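Local coordinates for ribulose-1,5-bisphosphate carboxylase/oxygenase large subunit (Rhodopseudomonas palustris, PDB 3QFW), which belongs to the RuBisCO-like proteins, which share the fold of the carbon-fixing enzyme but probably catalyse a different reaction, at residues Q141-H153 with F174-V188. Residues are numbered along the deposited sequence; the frame is centred on the assembly and turned at random.
Sequences QGLSPAALASIAH and FSPFAERAAAVGKAV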
# COMPACT_ATOMS: atom_id res chain seq x y z
N GLN B 141 -8.19 -3.95 21.67
CA GLN B 141 -8.23 -5.22 20.94
C GLN B 141 -7.84 -6.49 21.74
O GLN B 141 -7.90 -7.59 21.22
CB GLN B 141 -7.39 -5.15 19.65
CG GLN B 141 -5.95 -4.71 19.83
CD GLN B 141 -5.06 -5.07 18.65
OE1 GLN B 141 -4.43 -4.21 18.03
NE2 GLN B 141 -5.00 -6.37 18.33
N GLY B 142 -7.43 -6.33 22.99
CA GLY B 142 -7.14 -7.51 23.80
C GLY B 142 -8.39 -8.27 24.25
O GLY B 142 -8.30 -9.41 24.71
N LEU B 143 -9.55 -7.63 24.09
CA LEU B 143 -10.81 -8.11 24.68
C LEU B 143 -11.46 -9.30 23.97
O LEU B 143 -11.28 -9.50 22.77
CB LEU B 143 -11.82 -6.96 24.74
CG LEU B 143 -11.55 -5.85 25.75
CD1 LEU B 143 -12.45 -4.65 25.52
CD2 LEU B 143 -11.70 -6.40 27.17
N SER B 144 -12.23 -10.07 24.72
CA SER B 144 -13.03 -11.15 24.14
C SER B 144 -14.21 -10.55 23.39
O SER B 144 -14.60 -9.41 23.64
CB SER B 144 -13.54 -12.08 25.24
OG SER B 144 -14.53 -11.43 26.02
N PRO B 145 -14.79 -11.32 22.46
CA PRO B 145 -15.95 -10.84 21.71
C PRO B 145 -17.11 -10.44 22.62
O PRO B 145 -17.89 -9.55 22.25
CB PRO B 145 -16.34 -12.05 20.84
CG PRO B 145 -15.51 -13.19 21.30
CD PRO B 145 -14.29 -12.60 21.93
N ALA B 146 -17.22 -11.06 23.78
CA ALA B 146 -18.29 -10.73 24.71
C ALA B 146 -18.06 -9.37 25.35
O ALA B 146 -18.99 -8.56 25.50
CB ALA B 146 -18.43 -11.81 25.77
N ALA B 147 -16.81 -9.12 25.75
CA ALA B 147 -16.45 -7.84 26.35
C ALA B 147 -16.56 -6.71 25.33
O ALA B 147 -16.97 -5.59 25.66
CB ALA B 147 -15.05 -7.90 26.93
N LEU B 148 -16.18 -7.00 24.08
CA LEU B 148 -16.36 -6.06 22.98
C LEU B 148 -17.85 -5.82 22.76
O LEU B 148 -18.28 -4.68 22.57
CB LEU B 148 -15.72 -6.61 21.69
CG LEU B 148 -14.20 -6.81 21.67
CD1 LEU B 148 -13.77 -7.52 20.39
CD2 LEU B 148 -13.48 -5.47 21.81
N ALA B 149 -18.63 -6.89 22.80
CA ALA B 149 -20.09 -6.81 22.64
C ALA B 149 -20.75 -5.93 23.70
O ALA B 149 -21.64 -5.14 23.39
CB ALA B 149 -20.71 -8.20 22.65
N SER B 150 -20.30 -6.08 24.94
CA SER B 150 -20.82 -5.30 26.06
C SER B 150 -20.59 -3.81 25.84
O SER B 150 -21.48 -2.99 26.08
CB SER B 150 -20.19 -5.77 27.38
OG SER B 150 -20.45 -4.86 28.43
N ILE B 151 -19.39 -3.46 25.38
CA ILE B 151 -19.04 -2.08 25.07
C ILE B 151 -19.92 -1.54 23.96
O ILE B 151 -20.49 -0.44 24.08
CB ILE B 151 -17.58 -1.95 24.62
CG1 ILE B 151 -16.64 -2.31 25.77
CG2 ILE B 151 -17.30 -0.55 24.10
CD1 ILE B 151 -16.92 -1.55 27.05
N ALA B 152 -20.04 -2.29 22.87
CA ALA B 152 -20.89 -1.90 21.75
C ALA B 152 -22.31 -1.62 22.21
O ALA B 152 -22.96 -0.67 21.75
CB ALA B 152 -20.89 -2.96 20.67
N HIS B 153 -22.81 -2.47 23.10
CA HIS B 153 -24.17 -2.35 23.61
C HIS B 153 -24.34 -1.01 24.33
O HIS B 153 -25.33 -0.29 24.12
CB HIS B 153 -24.49 -3.52 24.54
CG HIS B 153 -25.94 -3.59 24.95
ND1 HIS B 153 -26.92 -4.11 24.13
CD2 HIS B 153 -26.56 -3.22 26.09
CE1 HIS B 153 -28.08 -4.06 24.75
NE2 HIS B 153 -27.89 -3.52 25.94
N PHE B 174 -7.49 -14.03 19.94
CA PHE B 174 -8.14 -13.12 20.87
C PHE B 174 -9.65 -13.04 20.72
O PHE B 174 -10.41 -13.06 21.69
CB PHE B 174 -7.65 -11.71 20.56
CG PHE B 174 -6.37 -11.36 21.21
CD1 PHE B 174 -6.05 -11.85 22.46
CD2 PHE B 174 -5.48 -10.50 20.58
CE1 PHE B 174 -4.86 -11.52 23.06
CE2 PHE B 174 -4.30 -10.16 21.18
CZ PHE B 174 -3.99 -10.66 22.42
N SER B 175 -10.08 -12.88 19.47
CA SER B 175 -11.47 -12.56 19.17
C SER B 175 -11.62 -12.66 17.67
O SER B 175 -11.65 -11.64 16.97
CB SER B 175 -11.84 -11.15 19.67
OG SER B 175 -11.07 -10.14 19.02
N PRO B 176 -11.70 -13.89 17.17
CA PRO B 176 -11.75 -14.20 15.74
C PRO B 176 -12.90 -13.45 15.07
O PRO B 176 -13.92 -13.24 15.70
CB PRO B 176 -12.03 -15.71 15.72
CG PRO B 176 -11.44 -16.21 17.01
CD PRO B 176 -11.71 -15.12 18.00
N PHE B 177 -12.73 -13.09 13.80
CA PHE B 177 -13.72 -12.29 13.09
C PHE B 177 -15.13 -12.83 13.25
O PHE B 177 -16.05 -12.08 13.55
CB PHE B 177 -13.40 -12.16 11.60
CG PHE B 177 -14.35 -11.26 10.87
CD1 PHE B 177 -14.13 -9.89 10.81
CD2 PHE B 177 -15.51 -11.77 10.30
CE1 PHE B 177 -15.04 -9.04 10.18
CE2 PHE B 177 -16.42 -10.93 9.67
CZ PHE B 177 -16.18 -9.57 9.60
N ALA B 178 -15.31 -14.13 13.01
CA ALA B 178 -16.66 -14.70 13.05
C ALA B 178 -17.32 -14.52 14.42
O ALA B 178 -18.42 -13.98 14.52
CB ALA B 178 -16.63 -16.17 12.65
N GLU B 179 -16.62 -14.94 15.46
CA GLU B 179 -17.11 -14.80 16.83
C GLU B 179 -17.38 -13.34 17.22
O GLU B 179 -18.39 -13.04 17.85
CB GLU B 179 -16.13 -15.43 17.82
CG GLU B 179 -16.17 -16.95 17.86
CD GLU B 179 -15.33 -17.60 16.77
OE1 GLU B 179 -14.87 -16.89 15.85
OE2 GLU B 179 -15.12 -18.83 16.85
N ARG B 180 -16.48 -12.44 16.84
CA ARG B 180 -16.63 -11.02 17.18
C ARG B 180 -17.84 -10.37 16.49
O ARG B 180 -18.62 -9.63 17.11
CB ARG B 180 -15.36 -10.24 16.82
CG ARG B 180 -15.48 -8.74 16.99
CD ARG B 180 -14.14 -8.03 16.79
NE ARG B 180 -13.78 -7.83 15.38
CZ ARG B 180 -12.89 -8.56 14.72
NH1 ARG B 180 -12.26 -9.56 15.34
NH2 ARG B 180 -12.61 -8.29 13.45
N ALA B 181 -17.99 -10.64 15.19
CA ALA B 181 -19.09 -10.06 14.43
C ALA B 181 -20.42 -10.50 15.02
O ALA B 181 -21.37 -9.72 15.12
CB ALA B 181 -18.99 -10.45 12.97
N ALA B 182 -20.49 -11.76 15.43
CA ALA B 182 -21.72 -12.30 16.00
C ALA B 182 -22.04 -11.62 17.33
O ALA B 182 -23.09 -11.00 17.49
CB ALA B 182 -21.63 -13.80 16.18
N ALA B 183 -21.11 -11.72 18.27
CA ALA B 183 -21.28 -11.14 19.60
C ALA B 183 -21.60 -9.65 19.55
O ALA B 183 -22.48 -9.17 20.28
CB ALA B 183 -20.03 -11.39 20.46
N VAL B 184 -20.90 -8.91 18.69
CA VAL B 184 -21.09 -7.47 18.61
C VAL B 184 -22.38 -7.10 17.87
O VAL B 184 -23.16 -6.27 18.35
CB VAL B 184 -19.90 -6.77 17.92
CG1 VAL B 184 -20.25 -5.30 17.67
CG2 VAL B 184 -18.66 -6.89 18.78
N GLY B 185 -22.58 -7.71 16.71
CA GLY B 185 -23.76 -7.43 15.91
C GLY B 185 -25.03 -7.70 16.69
O GLY B 185 -25.98 -6.93 16.62
N LYS B 186 -25.03 -8.81 17.43
CA LYS B 186 -26.14 -9.17 18.31
C LYS B 186 -26.38 -8.07 19.33
O LYS B 186 -27.51 -7.66 19.55
CB LYS B 186 -25.83 -10.48 19.03
CG LYS B 186 -26.87 -10.90 20.07
CD LYS B 186 -28.00 -11.70 19.43
CE LYS B 186 -28.86 -12.38 20.48
NZ LYS B 186 -29.84 -13.31 19.87
N ALA B 187 -25.30 -7.62 19.96
CA ALA B 187 -25.37 -6.61 21.01
C ALA B 187 -25.90 -5.26 20.49
O ALA B 187 -26.60 -4.56 21.20
CB ALA B 187 -24.01 -6.43 21.67
N VAL B 188 -25.54 -4.92 19.25
CA VAL B 188 -26.00 -3.66 18.66
C VAL B 188 -27.49 -3.73 18.32
O VAL B 188 -28.22 -2.76 18.52
CB VAL B 188 -25.16 -3.27 17.42
CG1 VAL B 188 -25.83 -2.15 16.64
CG2 VAL B 188 -23.75 -2.87 17.84
O HOH W 1 -10.17 -8.28 20.62
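P145, in the first turn of its helix, packs over the S175 turn and the first two turns of helix 177-195: its CD rests 3.6 Å from CB of S175, while its CB faces CB of A183 at 3.8 Å and the R180 backbone beside it. Farther along, small residues let the backbones come close. CB of A187 sits 3.2 Å from the carbonyl O of A149, and CB of A149 in turn meets the carbonyl O of A183, so that the axes of these segments approach to 7.9 Å at a crossing angle of -27°. One turn on, H153 bonds across to the neighbouring helix: with CG anti to the backbone N (chi1 -171°), its ring turns an edge to that helix, and ND1 donates to A187 O at 3.0 Å in a fairly straight bond (161°), the acceptor lying near the ring plane. A leucine in place of H153 would probably leave the A187 carbonyl without its imidazole donor, and this side-chain hydrogen bond between the segments would be lost. At the other end the F174 ring approaches the carbonyls of Q141 and G142 obliquely, the side chain also packing on A74 of the second subunit, and a water accepts from S175 OG and donates to L143 O. Toward the barrel, A152 and V184 meet L138 of strand 133-138. Two neighbouring helices, nearly parallel and joined through strand 162-165, packed outside a parallel sheet: this is the repeating βα architecture of the TIM barrel that forms the RuBisCO catalytic domain.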